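PfkB (Polaromonas sp. JS666, PDB 4DU5) is a PfkB-family (ribokinase-like) carbohydrate kinase that probably phosphorylates a sugar or related small molecule using ATP. Local coordinates at residues E34-L39 and V128-K133; K55-A60 and L91-A96; T168-A173 and N209-R214; K175-M180 and R185-D190; G236-Y241 and V249-G254. All coordinates share one frame; numbering follows the deposited sequence.

How the contacts relate
From the N terminus, contact 1 joins residues 34-39 to 128-133, closing a long loop across the small four-stranded sheet. Contact 2 is nested inside that loop; its strand, 52-58, pairs with strand 36-41, while its helix, 85-95, belongs to the large domain, so the two domains meet there. Contacts 3, 4 and 5 lie further along the chain, in the large domain. Contact 3 joins neighbouring helices, and contact 4, nested within its loop, sets the first of them, 169-182, against strand 186-190. Contact 5 follows in series, packing helix 234-243 on strand 248-252 of the same nine-stranded sheet; side chains of residues 209-214 reach over to its helix.

Contact 1 of 5, residues E34-L39 and V128-K133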
# COMPACT_ATOMS: atom_id res chain seq x y z
N GLU A 34 1.44 -11.35 -12.22
CA GLU A 34 0.96 -10.31 -11.36
C GLU A 34 1.46 -8.99 -11.84
O GLU A 34 2.65 -8.79 -11.99
CB GLU A 34 1.45 -10.55 -9.95
CG GLU A 34 1.35 -9.34 -9.12
CD GLU A 34 1.32 -9.63 -7.63
OE1 GLU A 34 1.92 -10.63 -7.18
OE2 GLU A 34 0.68 -8.82 -6.91
N ALA A 35 0.55 -8.07 -12.11
CA ALA A 35 0.96 -6.69 -12.25
C ALA A 35 0.83 -6.01 -10.90
O ALA A 35 0.03 -6.41 -10.08
CB ALA A 35 0.12 -5.97 -13.27
N MSE A 36 1.64 -4.99 -10.68
CA MSE A 36 1.53 -4.13 -9.52
C MSE A 36 1.61 -2.70 -9.99
O MSE A 36 2.09 -2.43 -11.08
CB MSE A 36 2.67 -4.38 -8.55
CG MSE A 36 2.76 -5.79 -8.04
SE MSE A 36 4.62 -6.22 -7.68
CE MSE A 36 5.21 -6.73 -9.51
N MSE A 37 1.13 -1.78 -9.15
CA MSE A 37 1.27 -0.35 -9.38
C MSE A 37 2.66 0.07 -8.90
O MSE A 37 3.13 -0.32 -7.82
CB MSE A 37 0.17 0.44 -8.68
CG MSE A 37 0.08 1.90 -9.12
SE MSE A 37 -1.22 3.06 -8.13
CE MSE A 37 -0.37 3.04 -6.35
N LEU A 38 3.31 0.86 -9.75
CA LEU A 38 4.64 1.35 -9.50
C LEU A 38 4.64 2.84 -9.16
O LEU A 38 4.32 3.68 -9.99
CB LEU A 38 5.51 1.06 -10.72
CG LEU A 38 6.96 1.53 -10.73
CD1 LEU A 38 7.58 1.51 -9.36
CD2 LEU A 38 7.69 0.59 -11.62
N LEU A 39 4.99 3.15 -7.92
CA LEU A 39 5.13 4.54 -7.49
C LEU A 39 6.60 5.00 -7.54
O LEU A 39 7.48 4.43 -6.87
CB LEU A 39 4.51 4.74 -6.11
CG LEU A 39 2.99 4.75 -6.03
CD1 LEU A 39 2.57 4.89 -4.60
CD2 LEU A 39 2.39 5.88 -6.86
N VAL A 128 13.95 -0.96 -5.58
CA VAL A 128 12.52 -1.16 -5.48
C VAL A 128 12.15 -1.61 -4.08
O VAL A 128 12.89 -2.38 -3.47
CB VAL A 128 12.03 -2.21 -6.49
CG1 VAL A 128 11.49 -1.53 -7.74
CG2 VAL A 128 13.17 -3.20 -6.82
N GLU A 129 11.05 -1.09 -3.57
CA GLU A 129 10.44 -1.59 -2.35
C GLU A 129 9.12 -2.16 -2.81
O GLU A 129 8.28 -1.44 -3.36
CB GLU A 129 10.23 -0.48 -1.32
CG GLU A 129 9.67 -0.96 0.00
CD GLU A 129 9.44 0.19 0.98
OE1 GLU A 129 8.45 0.93 0.80
OE2 GLU A 129 10.24 0.34 1.94
N TYR A 130 8.95 -3.46 -2.59
CA TYR A 130 7.81 -4.19 -3.07
C TYR A 130 6.78 -4.37 -1.97
O TYR A 130 7.13 -4.70 -0.84
CB TYR A 130 8.24 -5.59 -3.51
CG TYR A 130 9.10 -5.69 -4.75
CD1 TYR A 130 8.52 -5.65 -6.02
CD2 TYR A 130 10.46 -5.90 -4.64
CE1 TYR A 130 9.29 -5.79 -7.17
CE2 TYR A 130 11.25 -6.04 -5.77
CZ TYR A 130 10.67 -5.98 -7.04
OH TYR A 130 11.46 -6.10 -8.18
N HIS A 131 5.51 -4.19 -2.30
CA HIS A 131 4.42 -4.49 -1.35
C HIS A 131 3.44 -5.43 -2.00
O HIS A 131 2.39 -5.03 -2.50
CB HIS A 131 3.71 -3.22 -0.94
CG HIS A 131 4.58 -2.26 -0.19
ND1 HIS A 131 4.91 -2.45 1.13
CD2 HIS A 131 5.16 -1.10 -0.57
CE1 HIS A 131 5.68 -1.45 1.53
NE2 HIS A 131 5.84 -0.62 0.52
N ARG A 132 3.78 -6.70 -2.01
CA ARG A 132 2.98 -7.60 -2.80
C ARG A 132 2.56 -8.85 -2.05
O ARG A 132 1.96 -9.72 -2.64
CB ARG A 132 3.73 -8.01 -4.08
CG ARG A 132 4.97 -8.86 -3.82
CD ARG A 132 5.18 -9.81 -4.95
NE ARG A 132 6.23 -9.30 -5.82
CZ ARG A 132 6.26 -9.43 -7.15
NH1 ARG A 132 5.27 -10.03 -7.82
NH2 ARG A 132 7.30 -8.91 -7.80
N LYS A 133 2.90 -8.95 -0.77
CA LYS A 133 2.53 -10.14 -0.01
C LYS A 133 1.02 -10.19 0.09
O LYS A 133 0.35 -9.17 0.26
CB LYS A 133 3.14 -10.13 1.38
CG LYS A 133 4.51 -10.77 1.50
CD LYS A 133 5.37 -10.10 2.64
CE LYS A 133 5.65 -11.01 3.88
NZ LYS A 133 4.67 -10.94 5.04
O HOH W 1 5.01 -9.65 -10.92
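Met36 and Arg132 mark the closest backbone approach, with CA atoms 7.7 Å apart, too far for the two segments to pair directly. Both belong to the small four-stranded sheet that accompanies the large alpha/beta domain in ribokinase-like kinases, where such a sheet commonly serves as a lid and as a dimer surface. Strand 114-117 runs between strands 36-41 and 128-131, and the direct contact is made by side chains, chiefly at Arg132, just past the end of strand 128-131.

Arg132 and Met36 carry most of it. The guanidinium is covered on one face by Met36, a selenomethionine whose SE sits 3.6 Å above the plane, over the centre of the group, and whose CE approaches NH2 of Arg132 to 3.5 Å. Bends at chi2 and chi3 of Met36 fold its end over that face. At the guanidinium edge lies OE1 of Glu34, in a salt bridge with a weak hydrogen bond from Arg132 NH1 of 3.5 Å; the carboxylate and guanidinium planes stand 86° apart, so no two-pronged pairing forms. The other carboxylate oxygen of Glu34, OE2, is bonded to Ser135 OG. Tyr130 takes a smaller share, its ring edge facing Met36 SE from CD1 at 4.3 Å.

Nearby, Leu39 packs on Leu39 of the second subunit, which places this sheet at the dimer interface. A water reinforces the link between Glu34 and Arg132: it donates to the backbone O of Glu34 at 2.7 Å and accepts from NH1 of Arg132 at 3.1 Å.

Contact 2 of 5, residues K55-A60 and L91-A96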
# COMPACT_ATOMS: atom_id res chain seq x y z
N LYS A 55 2.79 7.63 -11.25
CA LYS A 55 2.16 6.34 -11.53
C LYS A 55 2.71 5.61 -12.78
O LYS A 55 2.72 6.14 -13.90
CB LYS A 55 0.63 6.50 -11.71
CG LYS A 55 -0.18 6.42 -10.44
CD LYS A 55 -1.37 5.48 -10.59
CE LYS A 55 -2.72 6.18 -10.81
NZ LYS A 55 -2.82 6.66 -12.21
N ARG A 56 3.12 4.36 -12.58
CA ARG A 56 3.40 3.47 -13.70
C ARG A 56 2.95 2.03 -13.38
O ARG A 56 2.40 1.76 -12.32
CB ARG A 56 4.89 3.54 -14.12
N THR A 57 3.19 1.14 -14.33
CA THR A 57 2.93 -0.29 -14.24
C THR A 57 4.23 -1.04 -13.93
O THR A 57 5.30 -0.60 -14.33
CB THR A 57 2.36 -0.74 -15.59
OG1 THR A 57 0.94 -0.55 -15.57
CG2 THR A 57 2.72 -2.23 -15.95
N ALA A 58 4.11 -2.16 -13.26
CA ALA A 58 5.22 -3.04 -13.04
C ALA A 58 4.77 -4.46 -13.25
O ALA A 58 3.65 -4.74 -13.13
CB ALA A 58 5.74 -2.88 -11.64
N GLY A 59 5.67 -5.36 -13.55
CA GLY A 59 5.41 -6.76 -13.53
C GLY A 59 5.83 -7.43 -14.78
O GLY A 59 5.36 -7.11 -15.83
N ALA A 60 6.64 -8.45 -14.64
CA ALA A 60 7.43 -9.00 -15.70
C ALA A 60 6.64 -9.55 -16.84
O ALA A 60 6.94 -9.36 -17.98
CB ALA A 60 8.28 -10.10 -15.13
N LEU A 91 -6.03 -2.49 -14.50
CA LEU A 91 -6.91 -3.06 -15.48
C LEU A 91 -7.03 -2.13 -16.68
O LEU A 91 -6.93 -2.55 -17.82
CB LEU A 91 -8.28 -3.34 -14.86
CG LEU A 91 -9.25 -4.05 -15.82
CD1 LEU A 91 -8.93 -5.56 -15.87
CD2 LEU A 91 -10.69 -3.78 -15.47
N ALA A 92 -7.23 -0.84 -16.42
CA ALA A 92 -7.39 0.14 -17.48
C ALA A 92 -6.11 0.46 -18.26
O ALA A 92 -6.19 0.77 -19.46
CB ALA A 92 -8.00 1.43 -16.93
N ALA A 93 -4.94 0.43 -17.61
CA ALA A 93 -3.70 0.72 -18.34
C ALA A 93 -3.28 -0.47 -19.18
O ALA A 93 -2.70 -0.31 -20.24
CB ALA A 93 -2.59 1.14 -17.40
N MSE A 94 -3.61 -1.66 -18.71
CA MSE A 94 -3.38 -2.88 -19.47
C MSE A 94 -4.31 -3.03 -20.68
O MSE A 94 -3.89 -3.55 -21.70
CB MSE A 94 -3.53 -4.08 -18.55
CG MSE A 94 -2.44 -5.06 -18.71
SE MSE A 94 -0.66 -4.29 -18.49
CE MSE A 94 -0.88 -3.33 -16.78
N ALA A 95 -5.55 -2.55 -20.57
CA ALA A 95 -6.54 -2.58 -21.65
C ALA A 95 -6.35 -1.49 -22.69
O ALA A 95 -6.75 -1.67 -23.83
CB ALA A 95 -7.96 -2.48 -21.10
N ALA A 96 -5.78 -0.35 -22.30
CA ALA A 96 -5.56 0.74 -23.24
C ALA A 96 -4.36 0.40 -24.10
O ALA A 96 -3.94 1.18 -24.97
CB ALA A 96 -5.33 2.06 -22.51
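The junction between the small lid-like sheet and the large alpha/beta domain is bridged here by Thr57, on strand 52-58, outermost in the small sheet within its own chain, and Met94, on helix 85-95. The backbones stay well apart, the nearest CA atoms being those of Thr57 and Ala93 at 7.9 Å, and the buried area is small.

Thr57 points its side chain at the helix. Met94, a selenomethionine, starts off along the flank of its helix, but turns at chi2 (55°) and chi3 (50°) hook its terminal methyl round toward the strand. CE of Met94 thereby reaches OG1 of Thr57 at 3.5 Å and CG2 of Thr57 at 3.9 Å, meeting both branches of the threonine. The CB of Ala93 adds a looser touch on Thr57 OG1 at 4.3 Å. No hydrogen bond joins the two segments, so van der Waals packing carries the contact.

The large domain closes round Met94: Thr62 and Ile66 of helix 60-70 pack on it, as do Trp77 and Cys101 from two strands of the large sheet. Gly59 occupies the N-cap position of helix 60-70. Further along the strand, Lys55 NZ bonds to carbonyl oxygens of Ala50 and Glu48 of the second subunit. A strand of the small sheet resting on a helix of the neighbouring Rossmann-like domain is consistent with the way lid and main domain join in the ribokinase fold.

Contact 3 of 5, residues T168-A173 and N209-R214; sequences TTLPAA and NDLATR
Leu211 keeps its CG anti to the carbonyl carbon (chi1 -71°), which directs the isobutyl group at helix 169-182; Leu170 adopts the other common choice, with CG opposite its backbone N, and swings its end back toward Leu211. The branches of Leu211 make their nearest approaches to different residues. CD2 touches the CB of Ala173 at 4.0 Å, while CD1 meets CD1 of Leu170, methyl to methyl, at 4.3 Å. One leucine thus engages two residues spaced three apart on the facing helix, and the short methyl of Ala173 lets it settle with CA atoms of Ala173 and Leu211 8.0 Å apart.

Helices 169-182 and 201-212 are neighbours in the layer that packs on the large sheet of this alpha/beta fold, each following one of the consecutive parallel strands 153-159 and 186-190. Their apolar seam continues beyond the two segments, since Pro163 packs on Leu170, Ala173 and Leu211, and Met177 extends the row along helix 169-182.

Polar groups border this seam. The extended side chain of Arg214 runs back beside the preceding turn and forms a salt bridge from NH1 to OD2 of Asp210, 2.8 Å long; the donor comes from above the carboxylate plane, 54° out of it, and the N-H...O angle is a bent 135°. NE of the same arginine makes a second salt bridge, to OD1 of Asp178, so the guanidinium connects the 209-214 segment with helix 169-182.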
# COMPACT_ATOMS: atom_id res chain seq x y z
N THR A 168 0.57 -21.46 -4.25
CA THR A 168 -0.53 -21.82 -5.16
C THR A 168 -0.28 -21.47 -6.63
O THR A 168 -0.98 -21.96 -7.53
CB THR A 168 -1.93 -21.26 -4.71
OG1 THR A 168 -2.04 -19.85 -5.01
CG2 THR A 168 -2.18 -21.48 -3.21
N THR A 169 0.73 -20.65 -6.90
CA THR A 169 1.03 -20.25 -8.28
C THR A 169 1.90 -21.25 -9.05
O THR A 169 1.71 -21.45 -10.26
CB THR A 169 1.69 -18.88 -8.36
OG1 THR A 169 2.77 -18.81 -7.41
CG2 THR A 169 0.66 -17.75 -8.16
N LEU A 170 2.86 -21.87 -8.36
CA LEU A 170 3.70 -22.93 -8.94
C LEU A 170 2.90 -24.06 -9.59
O LEU A 170 3.07 -24.31 -10.79
CB LEU A 170 4.67 -23.48 -7.90
CG LEU A 170 5.78 -24.42 -8.38
CD1 LEU A 170 6.48 -23.93 -9.67
CD2 LEU A 170 6.80 -24.66 -7.25
N PRO A 171 2.00 -24.72 -8.83
CA PRO A 171 1.08 -25.67 -9.47
C PRO A 171 0.50 -25.16 -10.80
O PRO A 171 0.47 -25.91 -11.80
CB PRO A 171 -0.04 -25.83 -8.42
CG PRO A 171 0.31 -24.89 -7.29
CD PRO A 171 1.79 -24.68 -7.38
N ALA A 172 0.04 -23.90 -10.82
CA ALA A 172 -0.65 -23.31 -11.97
C ALA A 172 0.29 -23.00 -13.13
O ALA A 172 -0.12 -23.04 -14.29
CB ALA A 172 -1.40 -22.07 -11.55
N ALA A 173 1.54 -22.68 -12.83
CA ALA A 173 2.54 -22.45 -13.86
C ALA A 173 2.80 -23.79 -14.53
O ALA A 173 2.47 -23.96 -15.71
CB ALA A 173 3.83 -21.85 -13.28
N ASN A 209 14.43 -24.77 -13.01
CA ASN A 209 14.86 -25.87 -13.90
C ASN A 209 13.85 -26.98 -14.17
O ASN A 209 14.01 -27.72 -15.13
CB ASN A 209 16.16 -26.53 -13.43
CG ASN A 209 17.39 -25.66 -13.65
OD1 ASN A 209 17.40 -24.74 -14.45
ND2 ASN A 209 18.45 -25.98 -12.91
N ASP A 210 12.83 -27.12 -13.34
CA ASP A 210 11.84 -28.17 -13.57
C ASP A 210 10.79 -27.61 -14.51
O ASP A 210 10.22 -28.33 -15.33
CB ASP A 210 11.23 -28.67 -12.23
CG ASP A 210 9.95 -29.52 -12.43
OD1 ASP A 210 10.07 -30.71 -12.83
OD2 ASP A 210 8.82 -28.98 -12.20
N LEU A 211 10.55 -26.32 -14.38
CA LEU A 211 9.71 -25.61 -15.33
C LEU A 211 10.34 -25.67 -16.75
O LEU A 211 9.64 -25.74 -17.76
CB LEU A 211 9.50 -24.17 -14.87
CG LEU A 211 8.60 -23.95 -13.66
CD1 LEU A 211 8.99 -22.68 -12.88
CD2 LEU A 211 7.15 -23.90 -14.07
N ALA A 212 11.67 -25.68 -16.80
CA ALA A 212 12.39 -25.70 -18.07
C ALA A 212 12.01 -26.94 -18.84
O ALA A 212 11.97 -26.92 -20.06
CB ALA A 212 13.89 -25.64 -17.84
N THR A 213 11.73 -28.01 -18.11
CA THR A 213 11.11 -29.26 -18.61
C THR A 213 9.82 -29.09 -19.44
O THR A 213 9.35 -30.03 -20.04
CB THR A 213 10.85 -30.22 -17.38
OG1 THR A 213 12.08 -30.86 -16.98
CG2 THR A 213 9.74 -31.26 -17.63
N ARG A 214 9.25 -27.89 -19.52
CA ARG A 214 7.92 -27.76 -20.12
C ARG A 214 7.86 -26.69 -21.23
O ARG A 214 6.79 -26.35 -21.76
CB ARG A 214 6.88 -27.47 -19.02
CG ARG A 214 6.59 -28.63 -18.08
CD ARG A 214 5.91 -28.20 -16.74
NE ARG A 214 5.56 -29.38 -15.92
CZ ARG A 214 6.33 -29.88 -14.95
NH1 ARG A 214 7.48 -29.29 -14.62
NH2 ARG A 214 5.95 -30.96 -14.28

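Contact 4 of 5, residues K175-M180 and R185-D190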
# COMPACT_ATOMS: atom_id res chain seq x y z
N LYS A 175 1.05 -26.48 -14.55
CA LYS A 175 -0.11 -27.00 -15.26
C LYS A 175 -0.42 -26.22 -16.53
O LYS A 175 -0.80 -26.78 -17.57
CB LYS A 175 -1.35 -27.02 -14.36
CG LYS A 175 -2.26 -28.22 -14.61
CD LYS A 175 -1.86 -29.42 -13.68
CE LYS A 175 -2.17 -30.81 -14.32
NZ LYS A 175 -3.39 -30.75 -15.20
N THR A 176 -0.28 -24.91 -16.44
CA THR A 176 -0.42 -24.01 -17.60
C THR A 176 0.47 -24.46 -18.78
O THR A 176 0.00 -24.58 -19.91
CB THR A 176 -0.15 -22.54 -17.15
OG1 THR A 176 -1.42 -21.90 -16.91
CG2 THR A 176 0.56 -21.77 -18.18
N MSE A 177 1.74 -24.75 -18.50
CA MSE A 177 2.68 -25.20 -19.51
C MSE A 177 2.30 -26.58 -20.08
O MSE A 177 2.08 -26.69 -21.29
CB MSE A 177 4.11 -25.15 -18.97
CG MSE A 177 4.62 -23.71 -18.86
SE MSE A 177 6.16 -23.37 -17.65
CE MSE A 177 5.47 -21.80 -16.73
N ASP A 178 2.20 -27.59 -19.19
CA ASP A 178 1.74 -28.96 -19.51
C ASP A 178 0.62 -28.96 -20.54
O ASP A 178 0.67 -29.66 -21.56
CB ASP A 178 1.27 -29.68 -18.24
CG ASP A 178 2.43 -30.20 -17.37
OD1 ASP A 178 3.59 -30.18 -17.81
OD2 ASP A 178 2.19 -30.65 -16.23
N LEU A 179 -0.39 -28.16 -20.26
CA LEU A 179 -1.60 -28.12 -21.04
C LEU A 179 -1.27 -27.68 -22.46
O LEU A 179 -1.61 -28.34 -23.44
CB LEU A 179 -2.56 -27.12 -20.38
CG LEU A 179 -3.99 -27.42 -19.92
CD1 LEU A 179 -4.42 -28.88 -20.04
CD2 LEU A 179 -4.12 -26.92 -18.49
N MSE A 180 -0.56 -26.56 -22.55
CA MSE A 180 -0.22 -25.92 -23.80
C MSE A 180 0.69 -26.78 -24.69
O MSE A 180 0.62 -26.72 -25.93
CB MSE A 180 0.44 -24.59 -23.49
CG MSE A 180 0.30 -23.58 -24.58
SE MSE A 180 -1.56 -23.16 -24.70
CE MSE A 180 -1.48 -21.57 -25.83
N ARG A 185 0.79 -26.56 -28.65
CA ARG A 185 1.03 -25.15 -28.80
C ARG A 185 2.42 -24.85 -28.31
O ARG A 185 3.10 -25.68 -27.66
CB ARG A 185 0.02 -24.30 -28.02
CG ARG A 185 -1.08 -23.67 -28.87
CD ARG A 185 -2.28 -24.58 -29.01
NE ARG A 185 -3.39 -23.96 -29.73
CZ ARG A 185 -4.46 -24.62 -30.16
NH1 ARG A 185 -4.59 -25.93 -29.94
NH2 ARG A 185 -5.42 -23.97 -30.80
N SER A 186 2.80 -23.63 -28.60
CA SER A 186 4.14 -23.16 -28.43
C SER A 186 4.31 -22.50 -27.04
O SER A 186 3.52 -21.68 -26.61
CB SER A 186 4.42 -22.23 -29.60
OG SER A 186 5.62 -21.55 -29.44
N VAL A 187 5.36 -22.89 -26.34
CA VAL A 187 5.62 -22.36 -25.02
C VAL A 187 7.01 -21.76 -24.90
O VAL A 187 8.00 -22.39 -25.26
CB VAL A 187 5.43 -23.43 -23.93
CG1 VAL A 187 6.01 -22.98 -22.59
CG2 VAL A 187 3.96 -23.71 -23.77
N SER A 188 7.06 -20.57 -24.35
CA SER A 188 8.25 -19.82 -24.13
C SER A 188 8.54 -19.76 -22.64
O SER A 188 7.65 -19.51 -21.83
CB SER A 188 7.92 -18.40 -24.56
OG SER A 188 8.81 -17.97 -25.53
N PHE A 189 9.80 -19.92 -22.27
CA PHE A 189 10.16 -19.76 -20.87
C PHE A 189 11.33 -18.85 -20.69
O PHE A 189 12.36 -19.01 -21.29
CB PHE A 189 10.42 -21.11 -20.23
CG PHE A 189 10.68 -21.05 -18.76
CD1 PHE A 189 9.84 -20.32 -17.91
CD2 PHE A 189 11.75 -21.75 -18.20
CE1 PHE A 189 10.09 -20.27 -16.53
CE2 PHE A 189 12.02 -21.69 -16.83
CZ PHE A 189 11.19 -20.97 -15.99
N ASP A 190 11.15 -17.87 -19.82
CA ASP A 190 12.21 -16.98 -19.43
C ASP A 190 12.52 -17.20 -17.94
O ASP A 190 11.76 -16.77 -17.09
CB ASP A 190 11.79 -15.53 -19.68
CG ASP A 190 12.83 -14.54 -19.19
OD1 ASP A 190 13.91 -15.00 -18.71
OD2 ASP A 190 12.59 -13.31 -19.29
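Met180 and Val187 form the close-packed heart of this contact, in which strand 186-190 returns along helix 169-182. The local axes of the two segments approach to 8.6 Å, at 147°, nearly antiparallel, as expected of the return half of a beta-alpha-beta crossover.

On the buried side, the two branches of Val187 fit against successive turns of the helix. CG2 touches CB of Met180 at 3.6 Å, and CG1, anti to the backbone N (chi1 167°), reaches CG of Met177 at 4.0 Å. Beyond Val187, the selenium of Met177 comes to 5.3 Å from the centroid of the Phe189 ring, 30° off the ring normal, an oblique Met-aromatic contact. All four of these side chains are buried.

The Arg185 end is more open. Its CB packs at 3.5 Å from CG of Met180, whose CE lies alongside the arginine CG, but the rest of this partly exposed arginine leads away from the helix, where NE makes a weak hydrogen bond to Ala153 O. Here the backbone does the fastening: Arg185 N donates to Met180 O at 2.7 Å, placed almost along the C=O axis, tying helix to strand across a connection of only four residues.

Strand 186-190 runs between strands 153-159 and 217-218 in the large sheet, with Ser186 OG bonded to His155 ND1 on the former. Ala158 of strand 153-159 packs on Met177, and Leu211 and Ile208 of helix 201-212 cover Phe189, so the crossover is flanked by the next helix of the layer.

Contact 5 of 5, residues G236-Y241 and V249-G254; sequences GVARFY and VVVKLG
The ring of Tyr241, whose CB rests against Val249, has the CD1 of its neighbour Phe240 3.6 Å above one face, over the centre; in return, Tyr241 CD1 lies in the plane of the Phe240 ring, at its edge. This pair sits where a helix packs on the large sheet of the alpha/beta domain, and Tyr241 is turned off the strand beyond its CB. Its hydroxyl is hydrogen-bonded to Asn209 OD1, and Leu228 and Thr229 of helix 222-229 pack on the tyrosine side chain.

Helix 234-243 leads through a short turn into strand 248-252, parallel to 217-218 and antiparallel to 258-262; the local axes pass 8.3 Å apart at 147°. Aliphatic groups fill the interface, and no hydrogen bond crosses it. Ala238 is the nearest point, with its CA 5.6 Å from that of Val249; having only a methyl, it allows the helix to come down close, and its CB touches Val249 CB at 4.1 Å. Val237 lies one residue earlier and meets the strand further on, CG1 to Val251 CG2 at 3.9 Å, the two valines meeting at a slant. Both strand valines keep CG1 anti to the backbone N, which leaves CG2 as the branch that meets the helix in the closest contacts.

Pro220 packs on Val237, Val249 and Val251. Toward the C-terminal side of the helical segment, CG2 of Val249 faces two groups of the helix, 3.6 Å from the carbonyl O of Ala238 and 3.7 Å from CB of Tyr241.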
# COMPACT_ATOMS: atom_id res chain seq x y z
N GLY A 236 27.29 -24.34 -23.20
CA GLY A 236 26.96 -25.27 -22.11
C GLY A 236 25.59 -24.99 -21.54
O GLY A 236 24.75 -25.91 -21.44
N VAL A 237 25.34 -23.74 -21.16
CA VAL A 237 24.02 -23.34 -20.67
C VAL A 237 22.96 -23.84 -21.64
O VAL A 237 22.03 -24.54 -21.23
CB VAL A 237 23.89 -21.82 -20.48
CG1 VAL A 237 22.44 -21.42 -20.39
CG2 VAL A 237 24.69 -21.38 -19.24
N ALA A 238 23.14 -23.52 -22.92
CA ALA A 238 22.26 -24.00 -23.96
C ALA A 238 22.08 -25.52 -23.97
O ALA A 238 20.95 -26.00 -23.96
CB ALA A 238 22.73 -23.52 -25.30
N ARG A 239 23.16 -26.30 -23.99
CA ARG A 239 22.96 -27.76 -24.08
C ARG A 239 22.30 -28.37 -22.82
O ARG A 239 21.65 -29.42 -22.91
CB ARG A 239 24.20 -28.55 -24.59
CG ARG A 239 25.59 -28.00 -24.30
CD ARG A 239 26.65 -29.09 -24.44
NE ARG A 239 26.32 -30.24 -23.57
CZ ARG A 239 26.52 -30.32 -22.24
NH1 ARG A 239 27.10 -29.32 -21.56
NH2 ARG A 239 26.15 -31.42 -21.59
N PHE A 240 22.41 -27.68 -21.68
CA PHE A 240 21.70 -28.06 -20.47
C PHE A 240 20.18 -28.04 -20.67
O PHE A 240 19.47 -28.93 -20.19
CB PHE A 240 22.07 -27.10 -19.34
CG PHE A 240 21.46 -27.44 -18.03
CD1 PHE A 240 20.16 -27.04 -17.72
CD2 PHE A 240 22.17 -28.18 -17.09
CE1 PHE A 240 19.57 -27.38 -16.50
CE2 PHE A 240 21.61 -28.52 -15.87
CZ PHE A 240 20.30 -28.13 -15.57
N TYR A 241 19.67 -27.03 -21.37
CA TYR A 241 18.23 -26.93 -21.59
C TYR A 241 17.76 -27.65 -22.83
O TYR A 241 16.57 -27.94 -22.96
CB TYR A 241 17.78 -25.48 -21.60
CG TYR A 241 17.98 -24.84 -20.27
CD1 TYR A 241 17.14 -25.13 -19.20
CD2 TYR A 241 19.04 -23.97 -20.06
CE1 TYR A 241 17.34 -24.57 -17.96
CE2 TYR A 241 19.23 -23.38 -18.82
CZ TYR A 241 18.38 -23.70 -17.78
OH TYR A 241 18.59 -23.12 -16.56
N VAL A 249 17.23 -22.78 -27.42
CA VAL A 249 17.70 -21.92 -26.35
C VAL A 249 18.37 -20.70 -26.97
O VAL A 249 19.18 -20.82 -27.91
CB VAL A 249 18.68 -22.63 -25.43
CG1 VAL A 249 18.98 -21.75 -24.21
CG2 VAL A 249 18.11 -23.99 -25.00
N VAL A 250 18.01 -19.53 -26.45
CA VAL A 250 18.64 -18.29 -26.82
C VAL A 250 19.17 -17.74 -25.52
O VAL A 250 18.38 -17.36 -24.65
CB VAL A 250 17.63 -17.27 -27.35
CG1 VAL A 250 18.37 -16.06 -27.84
CG2 VAL A 250 16.79 -17.86 -28.47
N VAL A 251 20.51 -17.71 -25.41
CA VAL A 251 21.19 -17.23 -24.20
C VAL A 251 21.57 -15.78 -24.42
O VAL A 251 22.24 -15.49 -25.39
CB VAL A 251 22.46 -18.06 -23.91
CG1 VAL A 251 23.17 -17.54 -22.68
CG2 VAL A 251 22.15 -19.55 -23.77
N LYS A 252 21.14 -14.87 -23.55
CA LYS A 252 21.38 -13.44 -23.78
C LYS A 252 22.72 -13.09 -23.21
O LYS A 252 23.06 -13.56 -22.10
CB LYS A 252 20.34 -12.56 -23.07
CG LYS A 252 18.91 -13.05 -23.12
CD LYS A 252 18.17 -12.49 -21.92
CE LYS A 252 16.83 -13.15 -21.74
NZ LYS A 252 16.37 -12.94 -20.38
N LEU A 253 23.48 -12.26 -23.93
CA LEU A 253 24.86 -11.92 -23.50
C LEU A 253 25.18 -10.45 -23.18
O LEU A 253 26.33 -10.09 -23.03
CB LEU A 253 25.88 -12.50 -24.50
CG LEU A 253 25.72 -13.98 -24.85
CD1 LEU A 253 26.42 -14.38 -26.16
CD2 LEU A 253 26.19 -14.83 -23.71
N GLY A 254 24.18 -9.59 -23.03
CA GLY A 254 24.48 -8.18 -22.77
C GLY A 254 24.75 -7.44 -24.08
O GLY A 254 24.09 -7.74 -25.09